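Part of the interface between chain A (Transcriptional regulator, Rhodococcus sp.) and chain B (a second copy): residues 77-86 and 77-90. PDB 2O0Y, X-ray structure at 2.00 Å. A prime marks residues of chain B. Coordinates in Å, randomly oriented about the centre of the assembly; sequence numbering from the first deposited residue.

Chain A, residues 77-86: SLGPEMLRWV
Chain B (77-90) SLGPEMLRWVRLAG

This is an apolar contact between overlapping segments of two copies of one protein in different conformations, burying 494 Å² in total with no hydrogen bond across it. In chain A, strand 77-78 leads through Gly79, the N-cap, into a helix that starts at 80 and runs on past 86, with i to i+4 bonds beginning at Leu83 N to Gly79 O (3.0 Å). In chain B, residues 80-84 keep helical phi/psi, but the bonds run i to i+3, from Met82′ N to Gly79′ O (3.0 Å); regular helix begins at 86 and runs on past 90. The helix axes approach to 10.2 Å with N-to-C directions 120° apart, and the closest backbone pairing is Val86 CA to Met82′ CA, 5.4 Å.

The CA-to-CB bond of Trp85′ (chi1 -61°, chi2 -75°) points toward the chain A stretch. Selenomethionine Met82 (t, p, t) covers one ring face: CE lies 3.4 Å from the six-membered centroid of Trp85′, 18° off the normal, a CH-pi geometry. Leu78 (m, t) sets CD1 3.8 Å from both Trp85′ CG and Leu88′ CD2.

Val86 (t), the most covered residue, packs against backbone as well as side chains: its CG1 is 3.6 Å from Val86′ N, its CG2 3.7 Å from Trp85′ CB. Selenomethionine Met82′ (m, m, m) brings CE within 3.9 Å of Trp85 CB, and Leu83 (m, t) places CD2 3.7 Å from Ala89′ CB, spacings of van der Waals packing.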

# COMPACT_ATOMS: atom_id res chain seq x y z
N SER A 77 -0.77 -18.43 7.72
CA SER A 77 -0.76 -17.02 7.38
C SER A 77 -0.24 -16.84 5.94
O SER A 77 0.22 -17.81 5.32
CB SER A 77 0.06 -16.25 8.38
OG SER A 77 1.44 -16.51 8.16
N LEU A 78 -0.33 -15.63 5.39
CA LEU A 78 0.15 -15.38 4.02
C LEU A 78 1.65 -15.62 3.99
O LEU A 78 2.34 -15.21 4.94
CB LEU A 78 -0.11 -13.91 3.60
CG LEU A 78 -1.63 -13.51 3.45
CD1 LEU A 78 -1.72 -12.12 2.76
CD2 LEU A 78 -2.38 -14.56 2.62
N GLY A 79 2.16 -16.25 2.93
CA GLY A 79 3.56 -16.56 2.87
C GLY A 79 4.35 -15.52 2.14
O GLY A 79 3.78 -14.57 1.60
N PRO A 80 5.67 -15.66 2.13
CA PRO A 80 6.51 -14.64 1.57
C PRO A 80 6.21 -14.36 0.07
O PRO A 80 6.33 -13.20 -0.35
CB PRO A 80 7.94 -15.19 1.79
CG PRO A 80 7.81 -16.56 2.12
CD PRO A 80 6.45 -16.78 2.69
N GLU A 81 5.86 -15.38 -0.72
CA GLU A 81 5.59 -15.12 -2.16
C GLU A 81 4.37 -14.24 -2.30
O GLU A 81 4.37 -13.29 -3.08
CB GLU A 81 5.45 -16.41 -2.99
CG GLU A 81 6.79 -17.09 -3.17
CD GLU A 81 7.77 -16.09 -3.81
OE1 GLU A 81 7.46 -15.64 -4.94
OE2 GLU A 81 8.75 -15.67 -3.13
N MSE A 82 3.33 -14.57 -1.56
CA MSE A 82 2.07 -13.81 -1.55
C MSE A 82 2.33 -12.35 -1.12
O MSE A 82 1.92 -11.41 -1.75
CB MSE A 82 1.08 -14.53 -0.64
CG MSE A 82 -0.26 -13.90 -0.55
SE MSE A 82 -1.25 -13.90 -2.25
CE MSE A 82 -2.67 -12.86 -1.43
N LEU A 83 3.10 -12.16 -0.05
CA LEU A 83 3.43 -10.81 0.39
C LEU A 83 4.23 -10.02 -0.61
O LEU A 83 4.09 -8.79 -0.71
CB LEU A 83 4.12 -10.84 1.75
CG LEU A 83 3.28 -11.45 2.89
CD1 LEU A 83 4.21 -11.83 4.02
CD2 LEU A 83 2.20 -10.51 3.40
N ARG A 84 5.07 -10.71 -1.36
CA ARG A 84 5.85 -10.06 -2.44
C ARG A 84 4.88 -9.50 -3.51
O ARG A 84 5.08 -8.41 -4.02
CB ARG A 84 6.73 -11.12 -3.10
CG ARG A 84 7.71 -10.54 -4.09
CD ARG A 84 8.72 -11.63 -4.63
NE ARG A 84 8.17 -12.53 -5.65
CZ ARG A 84 7.65 -12.16 -6.82
NH1 ARG A 84 7.56 -10.87 -7.16
NH2 ARG A 84 7.21 -13.10 -7.68
N TRP A 85 3.88 -10.29 -3.89
CA TRP A 85 2.92 -9.85 -4.94
C TRP A 85 2.11 -8.69 -4.37
O TRP A 85 1.70 -7.83 -5.11
CB TRP A 85 1.94 -10.99 -5.26
CG TRP A 85 2.65 -12.27 -5.83
CD1 TRP A 85 3.78 -12.32 -6.50
CD2 TRP A 85 2.18 -13.60 -5.71
NE1 TRP A 85 4.12 -13.64 -6.79
CE2 TRP A 85 3.13 -14.44 -6.32
CE3 TRP A 85 1.05 -14.16 -5.15
CZ2 TRP A 85 3.00 -15.81 -6.37
CZ3 TRP A 85 0.91 -15.53 -5.20
CH2 TRP A 85 1.86 -16.33 -5.85
N VAL A 86 1.75 -8.77 -3.08
CA VAL A 86 0.91 -7.69 -2.47
C VAL A 86 1.69 -6.37 -2.49
O VAL A 86 1.18 -5.31 -2.82
CB VAL A 86 0.52 -8.07 -1.02
CG1 VAL A 86 -0.13 -6.89 -0.28
CG2 VAL A 86 -0.47 -9.29 -1.08
N SER B 77 -0.90 -5.93 -15.50
CA SER B 77 -0.22 -5.76 -14.22
C SER B 77 -0.96 -6.62 -13.21
O SER B 77 -2.04 -7.16 -13.53
CB SER B 77 -0.29 -4.30 -13.71
OG SER B 77 -1.62 -3.96 -13.50
N LEU B 78 -0.47 -6.65 -11.97
CA LEU B 78 -1.21 -7.26 -10.86
C LEU B 78 -2.38 -6.32 -10.69
O LEU B 78 -2.22 -5.10 -10.85
CB LEU B 78 -0.34 -7.29 -9.59
CG LEU B 78 0.87 -8.26 -9.63
CD1 LEU B 78 1.49 -8.36 -8.22
CD2 LEU B 78 0.39 -9.67 -10.02
N GLY B 79 -3.54 -6.85 -10.33
CA GLY B 79 -4.75 -6.00 -10.32
C GLY B 79 -5.18 -5.65 -8.91
O GLY B 79 -4.54 -6.03 -7.93
N PRO B 80 -6.24 -4.85 -8.79
CA PRO B 80 -6.60 -4.23 -7.50
C PRO B 80 -6.95 -5.22 -6.42
O PRO B 80 -6.83 -4.93 -5.23
CB PRO B 80 -7.87 -3.42 -7.85
CG PRO B 80 -7.79 -3.20 -9.34
CD PRO B 80 -7.09 -4.42 -9.92
N GLU B 81 -7.33 -6.45 -6.83
CA GLU B 81 -7.58 -7.49 -5.82
C GLU B 81 -6.45 -7.59 -4.85
O GLU B 81 -6.63 -7.79 -3.65
CB GLU B 81 -7.81 -8.85 -6.49
CG GLU B 81 -7.86 -10.09 -5.54
CD GLU B 81 -9.19 -10.35 -4.88
OE1 GLU B 81 -10.06 -9.48 -4.95
OE2 GLU B 81 -9.35 -11.42 -4.22
N MSE B 82 -5.23 -7.52 -5.39
CA MSE B 82 -4.08 -7.83 -4.54
C MSE B 82 -3.93 -6.79 -3.42
O MSE B 82 -3.26 -7.02 -2.44
CB MSE B 82 -2.78 -7.89 -5.40
CG MSE B 82 -2.85 -8.78 -6.63
SE MSE B 82 -3.25 -10.63 -6.01
CE MSE B 82 -1.89 -10.64 -4.71
N LEU B 83 -4.50 -5.61 -3.62
CA LEU B 83 -4.40 -4.50 -2.66
C LEU B 83 -5.19 -4.81 -1.41
O LEU B 83 -5.03 -4.16 -0.38
CB LEU B 83 -4.96 -3.21 -3.30
CG LEU B 83 -4.23 -2.66 -4.53
CD1 LEU B 83 -4.95 -1.38 -5.02
CD2 LEU B 83 -2.72 -2.31 -4.14
N ARG B 84 -6.07 -5.80 -1.47
CA ARG B 84 -6.89 -6.07 -0.29
C ARG B 84 -6.10 -6.69 0.83
O ARG B 84 -6.61 -6.77 1.96
CB ARG B 84 -8.11 -6.93 -0.62
CG ARG B 84 -7.80 -8.38 -0.87
CD ARG B 84 -9.00 -8.99 -1.67
NE ARG B 84 -10.13 -9.21 -0.77
CZ ARG B 84 -11.41 -9.28 -1.13
NH1 ARG B 84 -11.78 -9.11 -2.38
NH2 ARG B 84 -12.34 -9.49 -0.22
N TRP B 85 -4.84 -7.11 0.55
CA TRP B 85 -3.96 -7.64 1.64
C TRP B 85 -2.90 -6.66 2.11
O TRP B 85 -2.09 -6.99 2.99
CB TRP B 85 -3.35 -9.04 1.27
CG TRP B 85 -4.42 -10.10 1.05
CD1 TRP B 85 -5.16 -10.73 2.02
CD2 TRP B 85 -4.93 -10.56 -0.22
NE1 TRP B 85 -6.10 -11.57 1.42
CE2 TRP B 85 -5.97 -11.48 0.06
CE3 TRP B 85 -4.65 -10.24 -1.55
CZ2 TRP B 85 -6.67 -12.14 -0.97
CZ3 TRP B 85 -5.30 -10.91 -2.57
CH2 TRP B 85 -6.30 -11.87 -2.27
N VAL B 86 -2.90 -5.45 1.55
CA VAL B 86 -1.94 -4.41 1.91
C VAL B 86 -1.98 -4.06 3.37
O VAL B 86 -0.91 -4.02 4.00
CB VAL B 86 -2.12 -3.14 1.04
CG1 VAL B 86 -1.37 -1.92 1.63
CG2 VAL B 86 -1.63 -3.43 -0.36
N ARG B 87 -3.17 -3.83 3.91
CA ARG B 87 -3.27 -3.44 5.35
C ARG B 87 -2.80 -4.57 6.25
O ARG B 87 -2.02 -4.35 7.17
CB ARG B 87 -4.73 -3.09 5.72
CG ARG B 87 -4.91 -2.59 7.15
CD ARG B 87 -6.37 -2.52 7.55
NE ARG B 87 -7.18 -1.65 6.70
CZ ARG B 87 -7.56 -0.39 7.00
NH1 ARG B 87 -7.23 0.19 8.13
NH2 ARG B 87 -8.28 0.30 6.13
N LEU B 88 -3.24 -5.79 5.98
CA LEU B 88 -2.77 -6.96 6.73
C LEU B 88 -1.21 -7.10 6.66
O LEU B 88 -0.54 -7.29 7.67
CB LEU B 88 -3.44 -8.23 6.16
CG LEU B 88 -2.81 -9.57 6.55
CD1 LEU B 88 -2.87 -9.81 8.11
CD2 LEU B 88 -3.43 -10.72 5.83
N ALA B 89 -0.64 -7.02 5.45
CA ALA B 89 0.83 -7.13 5.29
C ALA B 89 1.59 -6.10 6.16
O ALA B 89 2.61 -6.43 6.85
CB ALA B 89 1.20 -6.95 3.84
N GLY B 90 1.11 -4.87 6.13
CA GLY B 90 1.73 -3.76 6.89
C GLY B 90 1.70 -3.98 8.40
O GLY B 90 2.70 -3.78 9.11